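Local coordinates for protein acetyltransferase of GNAT family (Staphylococcus aureus subsp. aureus Mu50, PDB 3D8P) that probably transfers an acetyl group from acetyl-coenzyme A to an acceptor substrate, as other GNAT-family acetyltransferases do, at residues Y9-K14 and N43-Y48; I115-I120 and Y128-N133. One frame throughout, in Å; residues are numbered along the deposited sequence.

Contact 1 (Y9-K14 and N43-Y48); sequences YNRSYK and NIEHNY. With ACT (acetate ion), chain D.
Tyr9 lays one ring face against Ile44 at the N-terminal edge of the GNAT fold, where the loop between strand 5-8 and helix 14-28 meets the first turn of helix 44-49. Ile44 CB stands over the ring, offset toward its rim and 3.8 Å from the centroid, a CH-pi contact; Ile44 CG2 lies 3.5 Å from Tyr9 CD2. The ring reaches the helix because its CG is anti to the backbone N (chi1 167°). Nearer the surface, Arg11 and Glu45 form a salt bridge with side chains crossing at about a right angle. The guanidinium and carboxylate planes are 80° apart, and the hydrogen bond from Arg11 NH1 to Glu45 OE1, 3.0 Å long, is weak and bent (130°). An acetate ion, probably from the crystallisation liquor, sits between the segments: the backbone N of Glu45 donates to its O at a long 3.3 Å, while Tyr9 OH lies so close to its OXT that this bond is doubtful in detail. Farther out, Leu17 and Phe55 touch both Tyr9 and Ile44, and the Tyr9 backbone bonds to that of Phe55. An Asx turn encloses Arg11: Asn10 OD1 accepts from Ser12 N at 3.1 Å, in the carbonyl plane.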
# COMPACT_ATOMS: atom_id res chain seq x y z
N TYR A 9 9.86 6.95 -1.50
CA TYR A 9 9.19 8.18 -1.88
C TYR A 9 10.08 9.37 -1.48
O TYR A 9 10.69 9.34 -0.42
CB TYR A 9 7.85 8.28 -1.17
CG TYR A 9 7.19 9.65 -1.23
CD1 TYR A 9 6.33 9.98 -2.28
CD2 TYR A 9 7.43 10.61 -0.25
CE1 TYR A 9 5.75 11.21 -2.36
CE2 TYR A 9 6.85 11.86 -0.33
CZ TYR A 9 5.99 12.14 -1.39
OH TYR A 9 5.40 13.37 -1.49
N ASN A 10 10.15 10.38 -2.34
CA ASN A 10 10.69 11.67 -1.95
C ASN A 10 9.66 12.74 -2.38
O ASN A 10 8.77 12.42 -3.20
CB ASN A 10 12.14 11.91 -2.44
CG ASN A 10 12.23 12.17 -3.92
OD1 ASN A 10 11.72 13.17 -4.40
ND2 ASN A 10 12.95 11.31 -4.64
N ARG A 11 9.75 13.94 -1.79
CA ARG A 11 8.76 15.03 -1.99
C ARG A 11 8.55 15.51 -3.41
O ARG A 11 7.51 16.09 -3.71
CB ARG A 11 9.14 16.26 -1.14
CG ARG A 11 9.05 15.99 0.34
CD ARG A 11 8.96 17.29 1.15
NE ARG A 11 10.12 18.15 1.00
CZ ARG A 11 11.29 17.97 1.62
NH1 ARG A 11 11.50 16.90 2.38
NH2 ARG A 11 12.28 18.84 1.45
N SER A 12 9.53 15.29 -4.28
CA SER A 12 9.38 15.70 -5.67
C SER A 12 8.23 14.97 -6.33
O SER A 12 7.63 15.49 -7.26
CB SER A 12 10.68 15.46 -6.47
OG SER A 12 11.10 14.11 -6.47
N TYR A 13 7.90 13.79 -5.80
CA TYR A 13 6.88 12.92 -6.39
C TYR A 13 5.46 13.19 -5.88
O TYR A 13 4.54 12.52 -6.34
CB TYR A 13 7.23 11.46 -6.14
CG TYR A 13 8.27 10.87 -7.05
CD1 TYR A 13 7.95 10.51 -8.36
CD2 TYR A 13 9.56 10.62 -6.60
CE1 TYR A 13 8.90 9.93 -9.19
CE2 TYR A 13 10.52 10.05 -7.43
CZ TYR A 13 10.18 9.69 -8.72
OH TYR A 13 11.15 9.13 -9.56
N LYS A 14 5.29 14.17 -4.99
CA LYS A 14 3.97 14.44 -4.39
C LYS A 14 2.82 14.51 -5.38
O LYS A 14 1.85 13.77 -5.27
CB LYS A 14 3.97 15.75 -3.59
CG LYS A 14 2.59 16.05 -2.99
CD LYS A 14 2.61 17.23 -2.04
CE LYS A 14 1.20 17.56 -1.58
NZ LYS A 14 1.16 18.67 -0.57
N ASN A 43 1.00 14.76 2.92
CA ASN A 43 2.17 14.84 3.76
C ASN A 43 2.72 13.38 3.94
O ASN A 43 2.62 12.85 5.02
CB ASN A 43 1.84 15.44 5.19
CG ASN A 43 0.98 16.81 5.19
OD1 ASN A 43 -0.24 16.81 5.00
ND2 ASN A 43 1.64 17.92 5.56
N ILE A 44 3.28 12.76 2.90
CA ILE A 44 3.75 11.36 2.96
C ILE A 44 4.92 11.20 3.90
O ILE A 44 4.94 10.23 4.66
CB ILE A 44 4.13 10.72 1.54
CG1 ILE A 44 2.93 10.54 0.60
CG2 ILE A 44 4.77 9.34 1.69
CD1 ILE A 44 1.96 9.47 0.96
N GLU A 45 5.91 12.10 3.84
CA GLU A 45 7.06 12.03 4.76
C GLU A 45 6.54 12.02 6.19
O GLU A 45 6.93 11.18 6.97
CB GLU A 45 8.09 13.18 4.57
CG GLU A 45 8.85 13.14 3.23
CD GLU A 45 10.16 13.95 3.19
OE1 GLU A 45 10.46 14.73 4.15
OE2 GLU A 45 10.92 13.79 2.18
N HIS A 46 5.63 12.94 6.52
CA HIS A 46 5.13 13.02 7.86
C HIS A 46 4.29 11.80 8.24
O HIS A 46 4.52 11.18 9.28
CB HIS A 46 4.34 14.30 8.05
CG HIS A 46 3.73 14.41 9.39
ND1 HIS A 46 2.40 14.13 9.62
CD2 HIS A 46 4.27 14.71 10.60
CE1 HIS A 46 2.14 14.27 10.91
NE2 HIS A 46 3.25 14.64 11.52
N ASN A 47 3.33 11.44 7.39
CA ASN A 47 2.41 10.34 7.74
C ASN A 47 3.01 8.94 7.66
O ASN A 47 2.59 8.08 8.41
CB ASN A 47 1.12 10.39 6.91
CG ASN A 47 0.37 11.68 7.12
OD1 ASN A 47 -0.01 12.34 6.17
ND2 ASN A 47 0.21 12.09 8.37
N TYR A 48 3.99 8.73 6.79
CA TYR A 48 4.56 7.39 6.56
C TYR A 48 6.01 7.27 6.98
O TYR A 48 6.33 6.39 7.77
CB TYR A 48 4.45 6.98 5.08
CG TYR A 48 3.03 6.77 4.64
CD1 TYR A 48 2.43 5.51 4.75
CD2 TYR A 48 2.27 7.82 4.12
CE1 TYR A 48 1.10 5.30 4.34
CE2 TYR A 48 0.96 7.63 3.72
CZ TYR A 48 0.38 6.34 3.83
OH TYR A 48 -0.92 6.12 3.43
C ACT D . 5.30 15.65 1.30
O ACT D . 5.74 14.93 2.23
OXT ACT D . 5.42 15.15 0.15
CH3 ACT D . 4.67 17.02 1.50

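Contact 2 (I115-I120 and Y128-N133); sequences IYLGTI and YFYSNN. With EDO (1,2-ethanediol), chain F; EDO (1,2-ethanediol), chain G.
Leu117 and Tyr130 approach at a slant, the leucine methyl CD2 set over one face of the phenol ring. Leu117 CD2 lies 3.7 Å from the ring centroid and 16° off its normal, a CH-pi contact, and 3.6 Å from both CE1 and CD1 of Tyr130. Leu117 CD1 lies over the same face, toward its CE2 side, 3.9 Å from Tyr130 CE2. Leu117 holds its CG between the backbone N and the carbonyl carbon (chi1 70°), a less common setting that carries both methyls to the ring. Thr119 brings CG2 within 4.3 Å of Tyr130 CE2, neither over the face nor at the edge. Tyr130 OH is hydrogen-bonded to O2 of the chain F ethanediol at 3.1 Å, near the ring plane; Thr119 OG1 approaches the same O2 implausibly closely, so that link is doubtful. A second ethanediol donates through O1 to Gly118 O. Met84 touches the tyrosine from strand 78-86, while Tyr157 of strand 155-160 touches Leu117 and Thr119. In the GNAT fold strand 114-119 and helix 124-132 follow strand 78-86; ethanediol, also bonded to Met84 N and O, sits between these splayed parallel strands, where relatives bind acetyl-coenzyme A, as probably here too.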
# COMPACT_ATOMS: atom_id res chain seq x y z
N ILE A 115 1.34 -7.76 9.15
CA ILE A 115 0.78 -6.75 8.29
C ILE A 115 -0.70 -6.99 8.10
O ILE A 115 -1.12 -8.04 7.59
CB ILE A 115 1.45 -6.79 6.85
CG1 ILE A 115 2.98 -6.72 6.95
CG2 ILE A 115 0.89 -5.67 5.96
CD1 ILE A 115 3.71 -6.83 5.62
N TYR A 116 -1.49 -6.01 8.55
CA TYR A 116 -2.92 -5.99 8.35
C TYR A 116 -3.22 -5.10 7.16
O TYR A 116 -2.44 -4.23 6.82
CB TYR A 116 -3.63 -5.40 9.59
CG TYR A 116 -3.67 -6.31 10.79
CD1 TYR A 116 -4.73 -7.19 10.95
CD2 TYR A 116 -2.70 -6.26 11.78
CE1 TYR A 116 -4.80 -8.02 12.04
CE2 TYR A 116 -2.76 -7.12 12.88
CZ TYR A 116 -3.83 -7.98 13.00
OH TYR A 116 -3.97 -8.83 14.07
N LEU A 117 -4.37 -5.29 6.53
CA LEU A 117 -4.85 -4.36 5.53
C LEU A 117 -6.35 -4.46 5.42
O LEU A 117 -6.94 -5.49 5.73
CB LEU A 117 -4.18 -4.59 4.16
CG LEU A 117 -4.49 -5.83 3.32
CD1 LEU A 117 -5.69 -5.61 2.43
CD2 LEU A 117 -3.31 -6.25 2.51
N GLY A 118 -6.96 -3.35 5.00
CA GLY A 118 -8.36 -3.30 4.61
C GLY A 118 -8.37 -2.86 3.15
O GLY A 118 -7.52 -2.08 2.72
N THR A 119 -9.33 -3.35 2.38
CA THR A 119 -9.48 -2.98 0.99
C THR A 119 -10.97 -3.04 0.61
O THR A 119 -11.79 -3.49 1.40
CB THR A 119 -8.55 -3.84 0.08
OG1 THR A 119 -8.54 -3.31 -1.24
CG2 THR A 119 -8.96 -5.32 0.07
N ILE A 120 -11.33 -2.62 -0.59
CA ILE A 120 -12.74 -2.56 -1.02
C ILE A 120 -13.01 -3.74 -1.95
O ILE A 120 -12.07 -4.23 -2.58
CB ILE A 120 -13.04 -1.23 -1.76
CG1 ILE A 120 -12.52 -0.02 -0.97
CG2 ILE A 120 -14.53 -1.08 -1.98
CD1 ILE A 120 -13.33 0.29 0.30
N TYR A 128 -7.26 -11.43 -4.85
CA TYR A 128 -6.55 -12.62 -5.27
C TYR A 128 -5.04 -12.46 -5.08
O TYR A 128 -4.37 -13.42 -4.69
CB TYR A 128 -6.82 -12.93 -6.73
CG TYR A 128 -8.28 -13.17 -7.05
CD1 TYR A 128 -9.03 -14.09 -6.31
CD2 TYR A 128 -8.89 -12.53 -8.12
CE1 TYR A 128 -10.37 -14.34 -6.62
CE2 TYR A 128 -10.22 -12.78 -8.45
CZ TYR A 128 -10.96 -13.68 -7.70
OH TYR A 128 -12.28 -13.91 -8.03
N PHE A 129 -4.52 -11.26 -5.35
CA PHE A 129 -3.10 -10.99 -5.13
C PHE A 129 -2.71 -11.19 -3.65
O PHE A 129 -1.74 -11.87 -3.35
CB PHE A 129 -2.72 -9.56 -5.55
CG PHE A 129 -1.31 -9.18 -5.18
CD1 PHE A 129 -0.24 -9.57 -5.97
CD2 PHE A 129 -1.06 -8.47 -4.02
CE1 PHE A 129 1.07 -9.24 -5.62
CE2 PHE A 129 0.24 -8.13 -3.66
CZ PHE A 129 1.31 -8.51 -4.45
N TYR A 130 -3.48 -10.61 -2.74
CA TYR A 130 -3.18 -10.75 -1.31
C TYR A 130 -3.29 -12.21 -0.88
O TYR A 130 -2.41 -12.70 -0.20
CB TYR A 130 -4.07 -9.86 -0.45
CG TYR A 130 -3.98 -8.39 -0.79
CD1 TYR A 130 -2.75 -7.74 -0.77
CD2 TYR A 130 -5.11 -7.63 -1.08
CE1 TYR A 130 -2.65 -6.40 -1.06
CE2 TYR A 130 -5.01 -6.28 -1.38
CZ TYR A 130 -3.76 -5.67 -1.37
OH TYR A 130 -3.61 -4.32 -1.65
N SER A 131 -4.34 -12.91 -1.32
CA SER A 131 -4.54 -14.31 -1.00
C SER A 131 -3.41 -15.20 -1.51
O SER A 131 -3.13 -16.25 -0.92
CB SER A 131 -5.85 -14.80 -1.61
OG SER A 131 -6.96 -14.17 -1.00
N ASN A 132 -2.82 -14.82 -2.63
CA ASN A 132 -1.73 -15.58 -3.24
C ASN A 132 -0.36 -15.18 -2.70
O ASN A 132 0.64 -15.84 -3.01
CB ASN A 132 -1.76 -15.39 -4.76
CG ASN A 132 -2.95 -16.05 -5.42
OD1 ASN A 132 -3.49 -17.03 -4.92
ND2 ASN A 132 -3.37 -15.51 -6.55
N ASN A 133 -0.33 -14.13 -1.88
CA ASN A 133 0.90 -13.63 -1.29
C ASN A 133 0.92 -13.57 0.23
O ASN A 133 1.41 -12.61 0.81
CB ASN A 133 1.28 -12.28 -1.94
CG ASN A 133 1.78 -12.47 -3.36
OD1 ASN A 133 2.91 -12.90 -3.57
ND2 ASN A 133 0.93 -12.19 -4.34
C1 EDO F . -5.80 -1.05 -3.68
O1 EDO F . -4.92 -0.36 -2.78
C2 EDO F . -5.74 -2.55 -3.45
O2 EDO F . -6.31 -2.89 -2.18
C1 EDO G . -4.32 -1.96 1.37
O1 EDO G . -5.36 -1.00 1.22
C2 EDO G . -3.14 -1.63 0.48
O2 EDO G . -3.65 -0.87 -0.61

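Overall arrangement
Contacts 1 and 2 lie on opposite sides of the chain's centre, their own centres about 24 Å apart and their nearest atoms about 10 Å apart without touching. They share no helix or strand, but the mixed sheet links them: 5-8, the strand leading into contact 1, is outermost, whereas 114-119 in contact 2 is an inner strand. Contact 1 is partly buried and combines an aromatic-aliphatic core with a salt bridge at the surface. Contact 2 is buried in all its touching residues, and its direct contacts are apolar; polar links run through bound ethanediol. Each uses a tyrosine face, met by a branched aliphatic residue from the helix in contact 1 and from the strand in contact 2.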